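Local coordinates for enoyl-CoA hydratase/isomerase family protein (PDB 4FN7) that probably catalyses the hydration of enoyl-CoA thioesters in lipid metabolism, as a member of the crotonase superfamily, at residues A[98-103]-A[110-115]; A[56-61]-A[102-107]; A[49-54]-A[94-99]; A[115-120]-A[175-180]. All blocks are in the same frame, centred on the assembly; numbering follows the deposited sequence.

Interaction 1 (A[98-103]-A[110-115]); sequences MACTGH and FLLSCG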
loop_
_atom_site.group_PDB
_atom_site.type_symbol
_atom_site.label_atom_id
_atom_site.label_comp_id
_atom_site.label_asym_id
_atom_site.label_seq_id
_atom_site.Cartn_x
_atom_site.Cartn_y
_atom_site.Cartn_z
ATOM N N MET A 98 -10.653 0.250 -18.038
ATOM C CA MET A 98 -10.547 -1.124 -18.499
ATOM C C MET A 98 -11.827 -1.880 -18.206
ATOM O O MET A 98 -12.295 -1.894 -17.069
ATOM C CB MET A 98 -9.379 -1.832 -17.810
ATOM C CG MET A 98 -8.040 -1.184 -18.038
ATOM S SD MET A 98 -7.521 -1.349 -19.747
ATOM C CE MET A 98 -5.939 -0.498 -19.694
ATOM N N ALA A 99 -12.378 -2.510 -19.239
ATOM C CA ALA A 99 -13.488 -3.441 -19.099
ATOM C C ALA A 99 -12.924 -4.853 -19.111
ATOM O O ALA A 99 -12.678 -5.428 -20.172
ATOM C CB ALA A 99 -14.479 -3.259 -20.234
ATOM N N CYS A 100 -12.696 -5.391 -17.918
ATOM C CA CYS A 100 -12.140 -6.722 -17.765
ATOM C C CYS A 100 -13.250 -7.748 -17.971
ATOM O O CYS A 100 -14.008 -8.045 -17.051
ATOM C CB CYS A 100 -11.538 -6.852 -16.371
ATOM S SG CYS A 100 -10.472 -8.267 -16.154
ATOM N N THR A 101 -13.344 -8.275 -19.189
ATOM C CA THR A 101 -14.506 -9.045 -19.623
ATOM C C THR A 101 -14.301 -10.547 -19.457
ATOM O O THR A 101 -15.157 -11.357 -19.821
ATOM C CB THR A 101 -14.827 -8.726 -21.092
ATOM O OG1 THR A 101 -13.622 -8.782 -21.866
ATOM C CG2 THR A 101 -15.422 -7.328 -21.212
ATOM N N GLY A 102 -13.148 -10.901 -18.907
ATOM C CA GLY A 102 -12.817 -12.272 -18.579
ATOM C C GLY A 102 -11.512 -12.231 -17.817
ATOM O O GLY A 102 -11.088 -11.181 -17.347
ATOM N N HIS A 103 -10.843 -13.364 -17.708
ATOM C CA HIS A 103 -9.611 -13.443 -16.936
ATOM C C HIS A 103 -8.491 -12.590 -17.515
ATOM O O HIS A 103 -8.460 -12.326 -18.720
ATOM C CB HIS A 103 -9.188 -14.902 -16.822
ATOM C CG HIS A 103 -10.305 -15.796 -16.396
ATOM N ND1 HIS A 103 -10.856 -15.733 -15.135
ATOM C CD2 HIS A 103 -11.010 -16.731 -17.072
ATOM C CE1 HIS A 103 -11.837 -16.610 -15.043
ATOM N NE2 HIS A 103 -11.952 -17.230 -16.205
ATOM N N PHE A 110 -1.045 -7.130 -16.400
ATOM C CA PHE A 110 -0.234 -5.911 -16.411
ATOM C C PHE A 110 -0.933 -4.823 -17.226
ATOM O O PHE A 110 -0.979 -3.670 -16.812
ATOM C CB PHE A 110 1.180 -6.173 -16.948
ATOM C CG PHE A 110 1.865 -7.351 -16.302
ATOM C CD1 PHE A 110 1.576 -7.716 -14.996
ATOM C CD2 PHE A 110 2.778 -8.107 -17.016
ATOM C CE1 PHE A 110 2.192 -8.823 -14.411
ATOM C CE2 PHE A 110 3.395 -9.215 -16.442
ATOM C CZ PHE A 110 3.099 -9.569 -15.137
ATOM N N LEU A 111 -1.483 -5.197 -18.376
ATOM C CA LEU A 111 -2.263 -4.257 -19.177
ATOM C C LEU A 111 -3.456 -3.725 -18.378
ATOM O O LEU A 111 -3.722 -2.513 -18.343
ATOM C CB LEU A 111 -2.739 -4.946 -20.456
ATOM C CG LEU A 111 -3.649 -4.129 -21.371
ATOM C CD1 LEU A 111 -2.939 -2.879 -21.830
ATOM C CD2 LEU A 111 -4.088 -4.956 -22.567
ATOM N N LEU A 112 -4.191 -4.628 -17.744
ATOM C CA LEU A 112 -5.346 -4.243 -16.943
ATOM C C LEU A 112 -4.946 -3.179 -15.914
ATOM O O LEU A 112 -5.675 -2.213 -15.672
ATOM C CB LEU A 112 -5.915 -5.474 -16.230
ATOM C CG LEU A 112 -7.121 -5.265 -15.316
ATOM C CD1 LEU A 112 -8.320 -4.801 -16.113
ATOM C CD2 LEU A 112 -7.435 -6.550 -14.560
ATOM N N SER A 113 -3.760 -3.355 -15.337
ATOM C CA SER A 113 -3.251 -2.509 -14.265
ATOM C C SER A 113 -2.812 -1.126 -14.744
ATOM O O SER A 113 -2.358 -0.313 -13.945
ATOM C CB SER A 113 -2.076 -3.208 -13.562
ATOM O OG SER A 113 -2.465 -4.464 -13.022
ATOM N N CYS A 114 -2.937 -0.869 -16.042
ATOM C CA CYS A 114 -2.638 0.455 -16.587
ATOM C C CYS A 114 -3.857 1.374 -16.652
ATOM O O CYS A 114 -3.719 2.553 -16.966
ATOM C CB CYS A 114 -2.032 0.336 -17.980
ATOM S SG CYS A 114 -0.473 -0.543 -18.001
ATOM N N GLY A 115 -5.052 0.854 -16.381
ATOM C CA GLY A 115 -6.245 1.684 -16.447
ATOM C C GLY A 115 -6.400 2.570 -15.229
ATOM O O GLY A 115 -6.073 2.180 -14.109
#
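Met98 reaches out of its strand toward the last turn of helix 107-112 and meets it through CB, CG and the terminal methyl CE. CB lies 3.6 Å from Leu112 CD1, and CG passes 3.5 Å from Leu112 O. The chain then bends at chi2 (-68°), which places SD, and methyl CE lands 3.3 Å from Leu111 O. A flexible, unbranched thioether suits this place because it can follow the curved helix end, where it passes the carbonyls of Leu111 and Leu112. Those two carbonyls are already engaged, Leu111 O by Cys114 N and Leu112 O by Gly115 N within a type I turn, and Met98 packs apolar carbon beside them. Gly115, with no side chain, lets Met98 CG come to 3.7 Å from its CA. Leu112 supplies the matching branch: CD1 is wedged between Met98 CB and Cys100 CB (3.8 Å), while CD2 faces Cys100 SG at 3.8 Å. No hydrogen bond joins the segments, and every touching residue is buried. Leu111 and Cys114 also turn to helix 73-90. The chain runs from strand 96-100 through helix 107-112 to the neighbouring parallel strand 117-120, a beta-alpha-beta crossover of the crotonase fold with the short strand 103-105 inserted.

Interaction 2 (A[56-61]-A[102-107]); sequences RVFSGG and GHAIAM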
loop_
_atom_site.group_PDB
_atom_site.type_symbol
_atom_site.label_atom_id
_atom_site.label_comp_id
_atom_site.label_asym_id
_atom_site.label_seq_id
_atom_site.Cartn_x
_atom_site.Cartn_y
_atom_site.Cartn_z
ATOM N N ARG A 56 -14.564 -14.253 -23.528
ATOM C CA ARG A 56 -13.872 -15.313 -22.808
ATOM C C ARG A 56 -12.826 -14.761 -21.846
ATOM O O ARG A 56 -12.717 -15.225 -20.713
ATOM C CB ARG A 56 -13.212 -16.264 -23.804
ATOM C CG ARG A 56 -12.521 -17.447 -23.156
ATOM C CD ARG A 56 -11.602 -18.146 -24.136
ATOM N NE ARG A 56 -10.872 -19.237 -23.499
ATOM C CZ ARG A 56 -10.071 -20.078 -24.147
ATOM N NH1 ARG A 56 -9.908 -19.963 -25.455
ATOM N NH2 ARG A 56 -9.442 -21.039 -23.484
ATOM N N VAL A 57 -12.064 -13.769 -22.294
ATOM C CA VAL A 57 -10.950 -13.240 -21.518
ATOM C C VAL A 57 -10.812 -11.735 -21.673
ATOM O O VAL A 57 -11.330 -11.146 -22.627
ATOM C CB VAL A 57 -9.595 -13.844 -21.972
ATOM C CG1 VAL A 57 -9.580 -15.348 -21.796
ATOM C CG2 VAL A 57 -9.288 -13.472 -23.420
ATOM N N PHE A 58 -10.088 -11.116 -20.745
ATOM C CA PHE A 58 -9.518 -9.808 -21.027
ATOM C C PHE A 58 -8.299 -10.077 -21.911
ATOM O O PHE A 58 -8.289 -9.745 -23.096
ATOM C CB PHE A 58 -9.139 -9.074 -19.746
ATOM C CG PHE A 58 -8.588 -7.693 -19.986
ATOM C CD1 PHE A 58 -9.410 -6.676 -20.452
ATOM C CD2 PHE A 58 -7.253 -7.410 -19.750
ATOM C CE1 PHE A 58 -8.912 -5.407 -20.684
ATOM C CE2 PHE A 58 -6.744 -6.139 -19.976
ATOM C CZ PHE A 58 -7.579 -5.132 -20.441
ATOM N N SER A 59 -7.286 -10.721 -21.337
ATOM C CA SER A 59 -6.174 -11.260 -22.114
ATOM C C SER A 59 -5.437 -12.318 -21.314
ATOM O O SER A 59 -5.188 -12.144 -20.116
ATOM C CB SER A 59 -5.193 -10.171 -22.531
ATOM O OG SER A 59 -3.993 -10.752 -23.032
ATOM N N GLY A 60 -5.079 -13.411 -21.985
ATOM C CA GLY A 60 -4.317 -14.475 -21.360
ATOM C C GLY A 60 -2.830 -14.208 -21.215
ATOM O O GLY A 60 -2.118 -15.049 -20.678
ATOM N N GLY A 61 -2.350 -13.060 -21.691
ATOM C CA GLY A 61 -0.953 -12.698 -21.507
ATOM C C GLY A 61 -0.195 -12.539 -22.808
ATOM O O GLY A 61 -0.801 -12.304 -23.842
ATOM N N GLY A 102 -13.148 -10.901 -18.907
ATOM C CA GLY A 102 -12.817 -12.272 -18.579
ATOM C C GLY A 102 -11.512 -12.231 -17.817
ATOM O O GLY A 102 -11.088 -11.181 -17.347
ATOM N N HIS A 103 -10.843 -13.364 -17.708
ATOM C CA HIS A 103 -9.611 -13.443 -16.936
ATOM C C HIS A 103 -8.491 -12.590 -17.515
ATOM O O HIS A 103 -8.460 -12.326 -18.720
ATOM C CB HIS A 103 -9.188 -14.902 -16.822
ATOM C CG HIS A 103 -10.305 -15.796 -16.396
ATOM N ND1 HIS A 103 -10.856 -15.733 -15.135
ATOM C CD2 HIS A 103 -11.010 -16.731 -17.072
ATOM C CE1 HIS A 103 -11.837 -16.610 -15.043
ATOM N NE2 HIS A 103 -11.952 -17.230 -16.205
ATOM N N ALA A 104 -7.579 -12.169 -16.650
ATOM C CA ALA A 104 -6.457 -11.334 -17.047
ATOM C C ALA A 104 -5.204 -11.938 -16.434
ATOM O O ALA A 104 -5.009 -11.888 -15.215
ATOM C CB ALA A 104 -6.660 -9.889 -16.571
ATOM N N ILE A 105 -4.370 -12.523 -17.285
ATOM C CA ILE A 105 -3.223 -13.296 -16.827
ATOM C C ILE A 105 -1.927 -12.718 -17.362
ATOM O O ILE A 105 -1.836 -12.366 -18.537
ATOM C CB ILE A 105 -3.326 -14.761 -17.308
ATOM C CG1 ILE A 105 -4.698 -15.353 -16.967
ATOM C CG2 ILE A 105 -2.185 -15.608 -16.726
ATOM C CD1 ILE A 105 -4.986 -15.443 -15.474
ATOM N N ALA A 106 -0.921 -12.630 -16.496
ATOM C CA ALA A 106 0.412 -12.193 -16.899
ATOM C C ALA A 106 0.330 -10.825 -17.586
ATOM O O ALA A 106 -0.188 -9.883 -16.993
ATOM C CB ALA A 106 1.078 -13.253 -17.783
ATOM N N MET A 107 0.822 -10.695 -18.816
ATOM C CA MET A 107 0.745 -9.391 -19.488
ATOM C C MET A 107 -0.695 -8.859 -19.572
ATOM O O MET A 107 -0.900 -7.648 -19.640
ATOM C CB MET A 107 1.380 -9.436 -20.883
ATOM C CG MET A 107 1.474 -8.070 -21.579
ATOM S SD MET A 107 2.589 -6.878 -20.783
ATOM C CE MET A 107 1.572 -5.402 -20.798
#
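Phe58 holds its CB 3.5 Å from His103 O, at the corner where segment 56-61 turns against strand 103-105. CG stands anti to the backbone N (chi1 -178°). The ring carbon CD2 comes to 4.1 Å from Ala104 CB, a methyl small enough to sit beside an aromatic ring. Farther out the ring leaves segment 102-107: Phe58 CD1 nears Ala99 O (3.5 Å), CE2 nears Leu112 N, and the tip CZ reaches Met98. The backbone does the joining. His103 O accepts two N-H groups, Phe58 N at 2.9 Å and Ser59 N at 3.3 Å, both bent. Ile105 N gives Ser59 O a straighter bond, 3.0 Å long with 170° at the hydrogen. Glycines permit the closeness: Gly102 CA lies 3.6 Å from Val57 CA, and Gly61 CA, at a positive phi, 3.1 Å from Ile105 O. Ser59 OG accepts from Gly61 N in an ST turn and also bonds Asn24 O, giving one hydroxyl two partners. Ala106 is the N-cap of helix 107-112. In crotonase relatives, main-chain N-H groups from the corresponding loop and helix start form the oxyanion hole; the main-chain bonding here is consistent with holding two such elements in fixed relation.

Interaction 3 (A[49-54]-A[94-99]); sequences LVITGN and KPVVMA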
loop_
_atom_site.group_PDB
_atom_site.type_symbol
_atom_site.label_atom_id
_atom_site.label_comp_id
_atom_site.label_asym_id
_atom_site.label_seq_id
_atom_site.Cartn_x
_atom_site.Cartn_y
_atom_site.Cartn_z
ATOM N N LEU A 49 -10.794 6.696 -22.916
ATOM C CA LEU A 49 -10.686 5.406 -23.591
ATOM C C LEU A 49 -11.333 4.338 -22.742
ATOM O O LEU A 49 -11.207 4.358 -21.515
ATOM C CB LEU A 49 -9.230 4.965 -23.751
ATOM C CG LEU A 49 -8.131 5.780 -24.406
ATOM C CD1 LEU A 49 -6.918 4.886 -24.591
ATOM C CD2 LEU A 49 -8.611 6.306 -25.732
ATOM N N VAL A 50 -11.987 3.399 -23.407
ATOM C CA VAL A 50 -12.382 2.141 -22.803
ATOM C C VAL A 50 -11.688 1.038 -23.579
ATOM O O VAL A 50 -11.750 0.997 -24.805
ATOM C CB VAL A 50 -13.895 1.930 -22.888
ATOM C CG1 VAL A 50 -14.264 0.527 -22.407
ATOM C CG2 VAL A 50 -14.622 2.990 -22.090
ATOM N N ILE A 51 -11.007 0.153 -22.860
ATOM C CA ILE A 51 -10.379 -1.013 -23.469
ATOM C C ILE A 51 -11.033 -2.269 -22.911
ATOM O O ILE A 51 -11.117 -2.441 -21.691
ATOM C CB ILE A 51 -8.852 -1.033 -23.223
ATOM C CG1 ILE A 51 -8.200 0.156 -23.940
ATOM C CG2 ILE A 51 -8.250 -2.346 -23.709
ATOM C CD1 ILE A 51 -6.764 0.409 -23.531
ATOM N N THR A 52 -11.493 -3.145 -23.800
ATOM C CA THR A 52 -12.182 -4.365 -23.388
ATOM C C THR A 52 -11.488 -5.598 -23.941
ATOM O O THR A 52 -10.675 -5.501 -24.861
ATOM C CB THR A 52 -13.647 -4.410 -23.901
ATOM O OG1 THR A 52 -13.697 -5.009 -25.207
ATOM C CG2 THR A 52 -14.268 -3.007 -23.954
ATOM N N GLY A 53 -11.819 -6.755 -23.371
ATOM C CA GLY A 53 -11.468 -8.030 -23.969
ATOM C C GLY A 53 -12.637 -8.586 -24.763
ATOM O O GLY A 53 -13.473 -7.831 -25.286
ATOM N N ASN A 54 -12.691 -9.907 -24.882
ATOM C CA ASN A 54 -13.805 -10.562 -25.559
ATOM C C ASN A 54 -14.716 -11.294 -24.569
ATOM O O ASN A 54 -14.686 -11.009 -23.375
ATOM C CB ASN A 54 -13.330 -11.462 -26.719
ATOM C CG ASN A 54 -12.530 -12.685 -26.257
ATOM O OD1 ASN A 54 -12.526 -13.048 -25.081
ATOM N ND2 ASN A 54 -11.865 -13.343 -27.210
ATOM N N LYS A 94 -5.677 11.118 -21.314
ATOM C CA LYS A 94 -7.111 11.028 -21.079
ATOM C C LYS A 94 -7.380 9.878 -20.125
ATOM O O LYS A 94 -6.584 8.932 -20.054
ATOM C CB LYS A 94 -7.852 10.751 -22.388
ATOM C CG LYS A 94 -7.387 11.581 -23.565
ATOM C CD LYS A 94 -7.703 13.067 -23.400
ATOM C CE LYS A 94 -7.159 13.884 -24.565
ATOM N NZ LYS A 94 -7.711 13.427 -25.868
ATOM N N PRO A 95 -8.506 9.930 -19.399
ATOM C CA PRO A 95 -8.817 8.781 -18.545
ATOM C C PRO A 95 -8.942 7.493 -19.360
ATOM O O PRO A 95 -9.480 7.501 -20.476
ATOM C CB PRO A 95 -10.164 9.158 -17.931
ATOM C CG PRO A 95 -10.160 10.660 -17.920
ATOM C CD PRO A 95 -9.454 11.042 -19.201
ATOM N N VAL A 96 -8.444 6.396 -18.792
ATOM C CA VAL A 96 -8.463 5.091 -19.430
ATOM C C VAL A 96 -9.217 4.140 -18.514
ATOM O O VAL A 96 -8.843 3.951 -17.346
ATOM C CB VAL A 96 -7.031 4.550 -19.635
ATOM C CG1 VAL A 96 -7.066 3.137 -20.223
ATOM C CG2 VAL A 96 -6.219 5.499 -20.516
ATOM N N VAL A 97 -10.283 3.547 -19.035
ATOM C CA VAL A 97 -11.086 2.615 -18.253
ATOM C C VAL A 97 -11.008 1.233 -18.863
ATOM O O VAL A 97 -11.255 1.060 -20.050
ATOM C CB VAL A 97 -12.564 3.059 -18.169
ATOM C CG1 VAL A 97 -13.356 2.112 -17.276
ATOM C CG2 VAL A 97 -12.656 4.480 -17.641
ATOM N N MET A 98 -10.653 0.250 -18.038
ATOM C CA MET A 98 -10.547 -1.124 -18.499
ATOM C C MET A 98 -11.827 -1.880 -18.206
ATOM O O MET A 98 -12.295 -1.894 -17.069
ATOM C CB MET A 98 -9.379 -1.832 -17.810
ATOM C CG MET A 98 -8.040 -1.184 -18.038
ATOM S SD MET A 98 -7.521 -1.349 -19.747
ATOM C CE MET A 98 -5.939 -0.498 -19.694
ATOM N N ALA A 99 -12.378 -2.510 -19.239
ATOM C CA ALA A 99 -13.488 -3.441 -19.099
ATOM C C ALA A 99 -12.924 -4.853 -19.111
ATOM O O ALA A 99 -12.678 -5.428 -20.172
ATOM C CB ALA A 99 -14.479 -3.259 -20.234
#
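Between Leu49-Thr52 and Val96-Ala99 the flat units are peptide groups rather than rings, and they meet through their N-H and C=O bonds as neighbouring parallel strands of the central crotonase sheet. One face of this pair carries Leu49, Val96, Ile51 and Met98; the other carries Val50, Val97, Thr52 and Ala99. The strand axes approach to 4.6 Å with a 22° angle between their directions. Four hydrogen bonds alternate across the gap, the first from Leu49 N to Pro95 O (2.9 Å) and the last from Ala99 N to Ile51 O (2.8 Å). Proline, which has no N-H to give, is tolerated because the contact uses its carbonyl. On the first face, Leu49 and Val96 project together from neighbouring strands, Leu49 CD1 4.2 Å from Val96 CG2. Ile51 and Met98 are paired likewise: Ile51 CB touches Met98 SD at 3.7 Å and Ile51 CD1 meets Met98 CE at 4.0 Å, so Ile51 covers the sulfur and the terminal methyl. Beta-branched residues suit the extended backbone, and their methyls fill these buried faces. On the second face, Val50 and Val97 turn to helix 184-195, while Ala99, with a single methyl, accepts the branched threonine beside it. Thr52 divides its side chain: CG2 packs 3.7 Å from Ala99 CB, and OG1, which also bonds Ser17, donates to Gly53 O at 2.8 Å, in the carbonyl plane and on a lone pair.

Interaction 4 (A[115-120]-A[175-180]); sequences GDHRVA and IDEIAL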
loop_
_atom_site.group_PDB
_atom_site.type_symbol
_atom_site.label_atom_id
_atom_site.label_comp_id
_atom_site.label_asym_id
_atom_site.label_seq_id
_atom_site.Cartn_x
_atom_site.Cartn_y
_atom_site.Cartn_z
ATOM N N GLY A 115 -5.052 0.854 -16.381
ATOM C CA GLY A 115 -6.245 1.684 -16.447
ATOM C C GLY A 115 -6.400 2.570 -15.229
ATOM O O GLY A 115 -6.073 2.180 -14.109
ATOM N N ASP A 116 -6.914 3.778 -15.431
ATOM C CA ASP A 116 -7.236 4.639 -14.303
ATOM C C ASP A 116 -8.338 4.021 -13.445
ATOM O O ASP A 116 -8.360 4.197 -12.226
ATOM C CB ASP A 116 -7.664 6.023 -14.782
ATOM C CG ASP A 116 -6.563 6.737 -15.511
ATOM O OD1 ASP A 116 -5.578 7.131 -14.853
ATOM O OD2 ASP A 116 -6.686 6.920 -16.738
ATOM N N HIS A 117 -9.252 3.315 -14.102
ATOM C CA HIS A 117 -10.361 2.643 -13.436
ATOM C C HIS A 117 -10.555 1.302 -14.123
ATOM O O HIS A 117 -10.537 1.222 -15.354
ATOM C CB HIS A 117 -11.642 3.483 -13.549
ATOM C CG HIS A 117 -12.792 2.944 -12.758
ATOM N ND1 HIS A 117 -12.789 2.885 -11.381
ATOM C CD2 HIS A 117 -13.987 2.442 -13.154
ATOM C CE1 HIS A 117 -13.930 2.366 -10.963
ATOM N NE2 HIS A 117 -14.674 2.085 -12.019
ATOM N N ARG A 118 -10.752 0.256 -13.324
ATOM C CA ARG A 118 -10.772 -1.118 -13.821
ATOM C C ARG A 118 -12.002 -1.844 -13.298
ATOM O O ARG A 118 -12.183 -1.966 -12.088
ATOM C CB ARG A 118 -9.502 -1.841 -13.363
ATOM C CG ARG A 118 -8.219 -1.156 -13.821
ATOM C CD ARG A 118 -7.035 -1.551 -12.942
ATOM N NE ARG A 118 -7.226 -1.086 -11.574
ATOM C CZ ARG A 118 -6.426 -1.391 -10.560
ATOM N NH1 ARG A 118 -5.381 -2.191 -10.750
ATOM N NH2 ARG A 118 -6.679 -0.911 -9.351
ATOM N N VAL A 119 -12.841 -2.320 -14.217
ATOM C CA VAL A 119 -14.102 -2.957 -13.867
ATOM C C VAL A 119 -14.051 -4.424 -14.256
ATOM O O VAL A 119 -13.647 -4.744 -15.371
ATOM C CB VAL A 119 -15.283 -2.300 -14.626
ATOM C CG1 VAL A 119 -16.607 -2.883 -14.158
ATOM C CG2 VAL A 119 -15.269 -0.792 -14.423
ATOM N N ALA A 120 -14.465 -5.311 -13.350
ATOM C CA ALA A 120 -14.513 -6.740 -13.657
ATOM C C ALA A 120 -15.735 -7.373 -13.023
ATOM O O ALA A 120 -16.394 -6.761 -12.191
ATOM C CB ALA A 120 -13.251 -7.432 -13.162
ATOM N N ILE A 175 -8.268 -4.570 -9.201
ATOM C CA ILE A 175 -9.417 -3.958 -9.866
ATOM C C ILE A 175 -10.011 -2.910 -8.948
ATOM O O ILE A 175 -9.713 -2.882 -7.751
ATOM C CB ILE A 175 -10.525 -4.964 -10.229
ATOM C CG1 ILE A 175 -11.085 -5.634 -8.974
ATOM C CG2 ILE A 175 -10.025 -5.985 -11.216
ATOM C CD1 ILE A 175 -12.308 -6.454 -9.246
ATOM N N ASP A 176 -10.828 -2.017 -9.513
ATOM C CA ASP A 176 -11.425 -0.927 -8.736
ATOM C C ASP A 176 -12.921 -1.081 -8.512
ATOM O O ASP A 176 -13.484 -0.451 -7.617
ATOM C CB ASP A 176 -11.179 0.420 -9.411
ATOM C CG ASP A 176 -9.729 0.649 -9.703
ATOM O OD1 ASP A 176 -8.952 0.828 -8.738
ATOM O OD2 ASP A 176 -9.371 0.636 -10.894
ATOM N N GLU A 177 -13.569 -1.896 -9.335
ATOM C CA GLU A 177 -15.017 -2.014 -9.264
ATOM C C GLU A 177 -15.467 -3.374 -9.764
ATOM O O GLU A 177 -14.934 -3.898 -10.743
ATOM C CB GLU A 177 -15.699 -0.906 -10.087
ATOM C CG GLU A 177 -17.225 -1.004 -10.109
ATOM C CD GLU A 177 -17.905 0.147 -10.850
ATOM O OE1 GLU A 177 -17.211 1.070 -11.327
ATOM O OE2 GLU A 177 -19.152 0.123 -10.955
ATOM N N ILE A 178 -16.463 -3.931 -9.085
ATOM C CA ILE A 178 -17.076 -5.181 -9.512
ATOM C C ILE A 178 -18.464 -4.903 -10.086
ATOM O O ILE A 178 -19.237 -4.129 -9.514
ATOM C CB ILE A 178 -17.187 -6.175 -8.336
ATOM C CG1 ILE A 178 -15.818 -6.365 -7.677
ATOM C CG2 ILE A 178 -17.755 -7.508 -8.808
ATOM C CD1 ILE A 178 -15.868 -7.130 -6.366
ATOM N N ALA A 179 -18.771 -5.533 -11.217
ATOM C CA ALA A 179 -20.080 -5.398 -11.851
ATOM C C ALA A 179 -20.525 -6.764 -12.357
ATOM O O ALA A 179 -19.708 -7.673 -12.483
ATOM C CB ALA A 179 -20.015 -4.397 -12.999
ATOM N N LEU A 180 -21.818 -6.925 -12.621
ATOM C CA LEU A 180 -22.304 -8.177 -13.195
ATOM C C LEU A 180 -21.701 -8.345 -14.589
ATOM O O LEU A 180 -21.461 -7.362 -15.287
ATOM C CB LEU A 180 -23.831 -8.186 -13.269
ATOM C CG LEU A 180 -24.555 -8.246 -11.926
ATOM C CD1 LEU A 180 -26.060 -8.062 -12.125
ATOM C CD2 LEU A 180 -24.255 -9.559 -11.208
#
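Arg118 and Asp176 form the tight end of this contact. The guanidinium grips the carboxylate side-on, NE to OD2 at 2.8 Å and NH2 to OD1 at 2.9 Å, both nearly straight (174°). The oxygens lie in the guanidinium plane, but the two planes are 45° apart, so each oxygen is met from above the carboxylate. The bend at chi3 (-64°) swings NE into place. Asp176 OD2 also receives a weak bond from Arg118 N, and Asp176 N gives Arg118 O a sound one (2.9 Å); the short side chain keeps OD2 near both Arg118 N and NE. His117 NE2 gives Glu177 OE1 a 2.8 Å bond in the ring plane, on the anti lone pair; the longer glutamate spans the distance, and its OE2 is paired with Arg187. Gln156 and Ser152 of a second subunit bond His117 and Arg118. Toward 178-180 the contact thins. Ala120 O accepts Ala179 N at 2.8 Å, but side chains offer little beyond Val119 CG1 on Ala179 CB (3.9 Å), and Ile178 and Ala179 are partly exposed. Strand 177-178 is the outermost parallel strand of the crotonase sheet within this chain, with the Arg118-Asp176 salt bridge at its start beside a subunit interface.

Interactions 1, 3 and 4 build on one sheet, in which strand 96-100 runs between strands 48-52 and 117-120. Cys100 N to Val119 O (2.8 Å) and Met98 N to His117 O (2.9 Å) join interaction 1 to interaction 4, while Asp116 OD2, 2.8 Å from Val96 N, ties interaction 4 to the start of interaction 3. Phe58 carries interaction 2 into the core: its CZ lies 3.8 Å from SD of Met98, which interactions 1 and 3 share. Interactions 2 and 4 do not touch, their centres about 14 Å apart. Interaction 4 borders a second subunit. By comparison with relatives, interaction 2 probably lies nearest the catalytic pocket.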